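2-oxoglutarate carboxylase small subunit (Hydrogenobacter thermophilus, PDB 7KCT) is the small (beta) subunit of a carboxylase, with the biotin carboxylase architecture built around an ATP-grasp domain, and binds ADP, bicarbonate and magnesium. Local coordinates at residues Y418-S421 with G422-T425; I427-L430 with I431-K435. All coordinates share one frame; numbering follows the deposited sequence.

Interaction 1. Residues Y418-S421 with G422-T425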
ATOM      1  N   TYR A 418       6.919   1.880  11.998  1.00 26.86           N
ATOM      2  CA  TYR A 418       6.185   3.129  11.917  1.00 24.89           C
ATOM      3  C   TYR A 418       6.696   4.059  13.015  1.00 29.40           C
ATOM      4  O   TYR A 418       6.361   3.881  14.193  1.00 30.03           O
ATOM      5  CB  TYR A 418       4.688   2.860  12.059  1.00 21.49           C
ATOM      6  CG  TYR A 418       3.750   3.877  11.412  1.00 24.61           C
ATOM      7  CD1 TYR A 418       4.078   5.217  11.305  1.00 21.01           C
ATOM      8  CD2 TYR A 418       2.528   3.461  10.889  1.00 25.66           C
ATOM      9  CE1 TYR A 418       3.209   6.123  10.697  1.00 26.30           C
ATOM     10  CE2 TYR A 418       1.637   4.353  10.326  1.00 29.96           C
ATOM     11  CZ  TYR A 418       1.972   5.684  10.222  1.00 32.70           C
ATOM     12  OH  TYR A 418       1.065   6.549   9.615  1.00 29.89           O
ATOM     13  N   GLU A 419       7.464   5.080  12.627  1.00 29.65           N
ATOM     14  CA  GLU A 419       8.074   6.003  13.589  1.00 25.87           C
ATOM     15  C   GLU A 419       7.196   7.243  13.731  1.00 30.50           C
ATOM     16  O   GLU A 419       6.933   7.929  12.730  1.00 25.04           O
ATOM     17  CB  GLU A 419       9.486   6.431  13.169  1.00 30.82           C
ATOM     18  CG  GLU A 419      10.141   7.352  14.264  1.00 35.74           C
ATOM     19  CD  GLU A 419      11.606   7.630  14.062  1.00 40.62           C
ATOM     20  OE1 GLU A 419      12.292   8.019  15.046  1.00 45.08           O
ATOM     21  OE2 GLU A 419      12.051   7.508  12.923  1.00 42.10           O
ATOM     22  N   ILE A 420       6.780   7.548  14.974  1.00 22.28           N
ATOM     23  CA  ILE A 420       6.038   8.770  15.323  1.00 26.97           C
ATOM     24  C   ILE A 420       6.591   9.258  16.656  1.00 28.24           C
ATOM     25  O   ILE A 420       6.533   8.524  17.648  1.00 26.94           O
ATOM     26  CB  ILE A 420       4.512   8.565  15.463  1.00 27.12           C
ATOM     27  CG1 ILE A 420       3.939   7.931  14.185  1.00 29.55           C
ATOM     28  CG2 ILE A 420       3.755   9.891  15.694  1.00 23.97           C
ATOM     29  CD1 ILE A 420       2.461   7.619  14.130  1.00 32.05           C
ATOM     30  N   SER A 421       7.187  10.445  16.675  1.00 25.82           N
ATOM     31  CA  SER A 421       7.570  11.031  17.951  1.00 34.39           C
ATOM     32  C   SER A 421       6.864  12.369  18.113  1.00 33.91           C
ATOM     33  O   SER A 421       6.397  13.010  17.156  1.00 28.30           O
ATOM     34  CB  SER A 421       9.102  11.228  18.100  1.00 28.84           C
ATOM     35  OG  SER A 421       9.486  12.329  17.341  1.00 33.91           O
ATOM     36  N   GLY A 422       6.852  12.839  19.334  1.00 30.88           N
ATOM     37  CA  GLY A 422       6.238  14.098  19.638  1.00 35.32           C
ATOM     38  C   GLY A 422       4.987  13.965  20.453  1.00 36.52           C
ATOM     39  O   GLY A 422       4.652  14.852  21.172  1.00 33.47           O
ATOM     40  N   VAL A 423       4.298  12.853  20.300  1.00 29.31           N
ATOM     41  CA  VAL A 423       3.104  12.554  21.045  1.00 30.69           C
ATOM     42  C   VAL A 423       3.085  11.072  21.340  1.00 29.21           C
ATOM     43  O   VAL A 423       3.698  10.311  20.664  1.00 33.20           O
ATOM     44  CB  VAL A 423       1.828  12.906  20.269  1.00 28.13           C
ATOM     45  CG1 VAL A 423       1.631  14.391  20.175  1.00 34.95           C
ATOM     46  CG2 VAL A 423       1.833  12.288  18.906  1.00 27.39           C
ATOM     47  N   LYS A 424       2.367  10.674  22.351  1.00 25.64           N
ATOM     48  CA  LYS A 424       2.242   9.285  22.663  1.00 27.96           C
ATOM     49  C   LYS A 424       1.235   8.684  21.696  1.00 27.92           C
ATOM     50  O   LYS A 424       0.337   9.340  21.283  1.00 28.41           O
ATOM     51  CB  LYS A 424       1.715   9.131  24.071  1.00 30.00           C
ATOM     52  CG  LYS A 424       2.714   8.661  25.074  1.00 30.00           C
ATOM     53  CD  LYS A 424       3.641   9.749  25.507  1.00 30.00           C
ATOM     54  CE  LYS A 424       4.411   9.336  26.753  1.00 30.00           C
ATOM     55  NZ  LYS A 424       3.724   9.862  27.954  1.00 30.00           N
ATOM     56  N   THR A 425       1.398   7.433  21.324  1.00 31.13           N
ATOM     57  CA  THR A 425       0.450   6.798  20.422  1.00 27.37           C
ATOM     58  C   THR A 425       0.097   5.376  20.872  1.00 22.78           C
ATOM     59  O   THR A 425       0.724   4.848  21.725  1.00 30.27           O
ATOM     60  CB  THR A 425       0.971   6.743  18.925  1.00 25.98           C
ATOM     61  OG1 THR A 425       1.890   5.688  18.764  1.00 28.82           O
ATOM     62  CG2 THR A 425       1.539   8.004  18.404  1.00 31.26           C
TER
HETATM   63  O   HOH W   1       5.284   8.119  20.190  1.00 41.51           O

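Interaction 2. Residues I427-L430 with I431-K435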
ATOM      1  N   ILE A 427       0.917   2.751  19.077  1.00 24.90           N
ATOM      2  CA  ILE A 427       1.767   1.805  18.340  1.00 24.75           C
ATOM      3  C   ILE A 427       2.385   0.753  19.263  1.00 22.36           C
ATOM      4  O   ILE A 427       2.281  -0.447  18.958  1.00 22.45           O
ATOM      5  CB  ILE A 427       2.817   2.563  17.522  1.00 25.42           C
ATOM      6  CG1 ILE A 427       2.133   3.235  16.339  1.00 25.40           C
ATOM      7  CG2 ILE A 427       3.942   1.620  17.071  1.00 27.43           C
ATOM      8  CD1 ILE A 427       3.020   4.245  15.583  1.00 29.79           C
ATOM      9  N   PRO A 428       3.021   1.108  20.371  1.00 26.61           N
ATOM     10  CA  PRO A 428       3.626   0.042  21.196  1.00 31.13           C
ATOM     11  C   PRO A 428       2.596  -0.980  21.712  1.00 28.60           C
ATOM     12  O   PRO A 428       2.872  -2.190  21.743  1.00 25.19           O
ATOM     13  CB  PRO A 428       4.294   0.803  22.343  1.00 34.15           C
ATOM     14  CG  PRO A 428       4.459   2.259  21.837  1.00 33.37           C
ATOM     15  CD  PRO A 428       3.319   2.465  20.870  1.00 31.38           C
ATOM     16  N   LEU A 429       1.413  -0.522  22.126  1.00 30.16           N
ATOM     17  CA  LEU A 429       0.368  -1.477  22.519  1.00 27.74           C
ATOM     18  C   LEU A 429      -0.005  -2.380  21.362  1.00 27.24           C
ATOM     19  O   LEU A 429      -0.197  -3.582  21.536  1.00 27.79           O
ATOM     20  CB  LEU A 429      -0.861  -0.723  23.031  1.00 28.35           C
ATOM     21  CG  LEU A 429      -2.134  -1.534  23.227  1.00 33.55           C
ATOM     22  CD1 LEU A 429      -2.060  -2.222  24.593  1.00 36.86           C
ATOM     23  CD2 LEU A 429      -3.342  -0.645  23.119  1.00 38.05           C
ATOM     24  N   LEU A 430      -0.170  -1.809  20.164  1.00 27.64           N
ATOM     25  CA  LEU A 430      -0.579  -2.628  19.035  1.00 23.90           C
ATOM     26  C   LEU A 430       0.462  -3.687  18.703  1.00 26.99           C
ATOM     27  O   LEU A 430       0.116  -4.816  18.293  1.00 25.99           O
ATOM     28  CB  LEU A 430      -0.862  -1.726  17.835  1.00 27.42           C
ATOM     29  CG  LEU A 430      -2.023  -0.740  18.050  1.00 28.14           C
ATOM     30  CD1 LEU A 430      -2.013   0.335  16.990  1.00 30.41           C
ATOM     31  CD2 LEU A 430      -3.376  -1.486  18.054  1.00 33.52           C
ATOM     32  N   ILE A 431       1.743  -3.346  18.842  1.00 26.41           N
ATOM     33  CA  ILE A 431       2.794  -4.333  18.589  1.00 25.32           C
ATOM     34  C   ILE A 431       2.623  -5.527  19.520  1.00 24.41           C
ATOM     35  O   ILE A 431       2.759  -6.694  19.111  1.00 28.41           O
ATOM     36  CB  ILE A 431       4.183  -3.680  18.747  1.00 23.64           C
ATOM     37  CG1 ILE A 431       4.456  -2.695  17.600  1.00 24.22           C
ATOM     38  CG2 ILE A 431       5.265  -4.730  18.815  1.00 32.60           C
ATOM     39  CD1 ILE A 431       5.625  -1.732  17.862  1.00 26.68           C
ATOM     40  N   ASN A 432       2.323  -5.251  20.792  1.00 29.51           N
ATOM     41  CA  ASN A 432       2.200  -6.338  21.771  1.00 30.85           C
ATOM     42  C   ASN A 432       0.991  -7.221  21.481  1.00 30.90           C
ATOM     43  O   ASN A 432       1.017  -8.421  21.751  1.00 31.92           O
ATOM     44  CB  ASN A 432       2.115  -5.767  23.192  1.00 29.73           C
ATOM     45  CG  ASN A 432       3.470  -5.339  23.749  1.00 33.35           C
ATOM     46  OD1 ASN A 432       4.502  -5.752  23.263  1.00 32.12           O
ATOM     47  ND2 ASN A 432       3.457  -4.516  24.767  1.00 31.28           N
ATOM     48  N   ILE A 433      -0.112  -6.634  21.005  1.00 28.67           N
ATOM     49  CA  ILE A 433      -1.256  -7.442  20.590  1.00 25.52           C
ATOM     50  C   ILE A 433      -0.854  -8.406  19.483  1.00 32.26           C
ATOM     51  O   ILE A 433      -1.155  -9.610  19.535  1.00 28.10           O
ATOM     52  CB  ILE A 433      -2.422  -6.523  20.174  1.00 25.75           C
ATOM     53  CG1 ILE A 433      -2.845  -5.634  21.354  1.00 31.84           C
ATOM     54  CG2 ILE A 433      -3.564  -7.347  19.657  1.00 33.90           C
ATOM     55  CD1 ILE A 433      -3.947  -4.609  21.047  1.00 30.99           C
ATOM     56  N   MET A 434      -0.124  -7.907  18.483  1.00 28.79           N
ATOM     57  CA  MET A 434       0.290  -8.768  17.390  1.00 26.68           C
ATOM     58  C   MET A 434       1.219  -9.885  17.870  1.00 29.37           C
ATOM     59  O   MET A 434       1.248 -10.962  17.276  1.00 31.68           O
ATOM     60  CB  MET A 434       0.997  -7.953  16.303  1.00 29.98           C
ATOM     61  CG  MET A 434       0.134  -6.878  15.621  1.00 32.00           C
ATOM     62  SD  MET A 434      -1.399  -7.582  14.937  1.00 32.20           S
ATOM     63  CE  MET A 434      -2.668  -6.545  15.636  1.00 30.55           C
ATOM     64  N   LYS A 435       1.966  -9.661  18.952  1.00 28.84           N
ATOM     65  CA  LYS A 435       2.826 -10.705  19.512  1.00 34.65           C
ATOM     66  C   LYS A 435       2.106 -11.630  20.499  1.00 38.71           C
ATOM     67  O   LYS A 435       2.694 -12.607  20.982  1.00 32.72           O
ATOM     68  CB  LYS A 435       4.013 -10.047  20.227  1.00 30.74           C
ATOM     69  CG  LYS A 435       5.009  -9.349  19.344  1.00 37.89           C
ATOM     70  CD  LYS A 435       5.957  -8.556  20.268  1.00 40.31           C
ATOM     71  CE  LYS A 435       7.146  -8.035  19.516  1.00 44.09           C
ATOM     72  NZ  LYS A 435       7.978  -7.152  20.380  1.00 53.37           N
TER

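Interaction 1. Residues Y418-S421 with G422-T425
With CG1 of Ile420 turned beside the backbone N (chi1 -55°), its CG2 branch lies opposite that N; OG1 of Thr425 sits between the backbone N and the carbonyl carbon (chi1 79°), which puts CG2 beside the N. These torsions turn the two methyl groups toward each other, 4.0 Å apart. They meet across a glycine-bearing connection between the short strand 419-420 and helix 427-435, in the biotin carboxylase C-terminal domain. Val423 CG2 approaches the same Ile420 methyl more loosely, at 4.4 Å, so one isoleucine branch serves both partners. The chain reverses at Gly422, whose backbone angles (phi 111°) would jam a beta carbon against the carbonyl oxygen of Ser421. Ser421 directs its hydroxyl to the backbone N of Arg365, and its main chain pairs with Glu364 and Arg365, which ties the start of the turn to the chain just ahead of strand 366-367. The Thr425 hydroxyl, used at the other end, bonds to, and so caps, the backbone N of Ile427, the first residue of helix 427-435. Inside the bend, a single water joins the two backbones by donating both its hydrogens: to Ile420 O at 2.9 Å and to Val423 O at 2.7 Å.

Interaction 2. Residues I427-L430 with I431-K435
Ile427 and Ile431 meet one helical turn apart, CG2 of the first lying 3.8 Å from CD1 of the second as their side chains slant across each other. The torsion of Ile431 places CG1 beside its backbone N (chi1 -70°), and this carries the branch back over the preceding turn, with CG1 3.4 Å from Ile427 O. On another face of helix 427-435, Ile433 CD1 reaches Leu429 CG at 4.2 Å and, more loosely, Leu430 CD2 at 4.4 Å. Met434 folds its CG against Leu430 O.

Beneath these side chains runs the i to i+4 ladder of an alpha-helix. Ile431 N donates to Ile427 O at 3.0 Å, and Ile433 N reaches Leu429 O at 3.1 Å. The bond from Asn432 N to Pro428 O is longer, 3.3 Å; Met434 N closes the set on Leu430 O.

Farther out, Leu430 packs on Cys345 and Ile347 of strand 341-351 and on Leu246 and Val247 of strand 244-250, while Leu415 of helix 404-417 covers Leu430 and Ile431. The carboxamide of Asn432 gives its ND2 to the carbonyl oxygens of Val455 and Asp457, fastening the C-terminal chain to the helix beside Tyr458, which touches Pro428 and Asn432. The helix thus lies against the seven-stranded antiparallel sheet to which strands 244-250 and 341-351 both belong. Chemically, the contact divides its work: the main-chain ladder satisfies the four carbonyl oxygens of 427-430, so that their aliphatic side chains can pack largely in the interior with no buried polar group of their own to satisfy.

Overall arrangement
Interaction 1 leads along the chain into interaction 2: the loop segment 422-425 stops one residue short of helix 427-435, and the centres of the two contacts lie 14 Å apart. They also touch through Ile427, whose CD1 sits 3.7 Å from Ile420 CD1 and 3.6 Å from Tyr418 O, so the first helical residue packs back on Ile420 of strand 419-420 and on Tyr418 just before it. Interaction 1 is a surface contact, and Glu419, within the segment 418-421, forms a salt bridge with Arg49 of the second subunit. Interaction 2 is buried and is touched by no other chain; its Leu430 side chain lies about 13 Å from a bound ADP, beyond direct contact with the nucleotide.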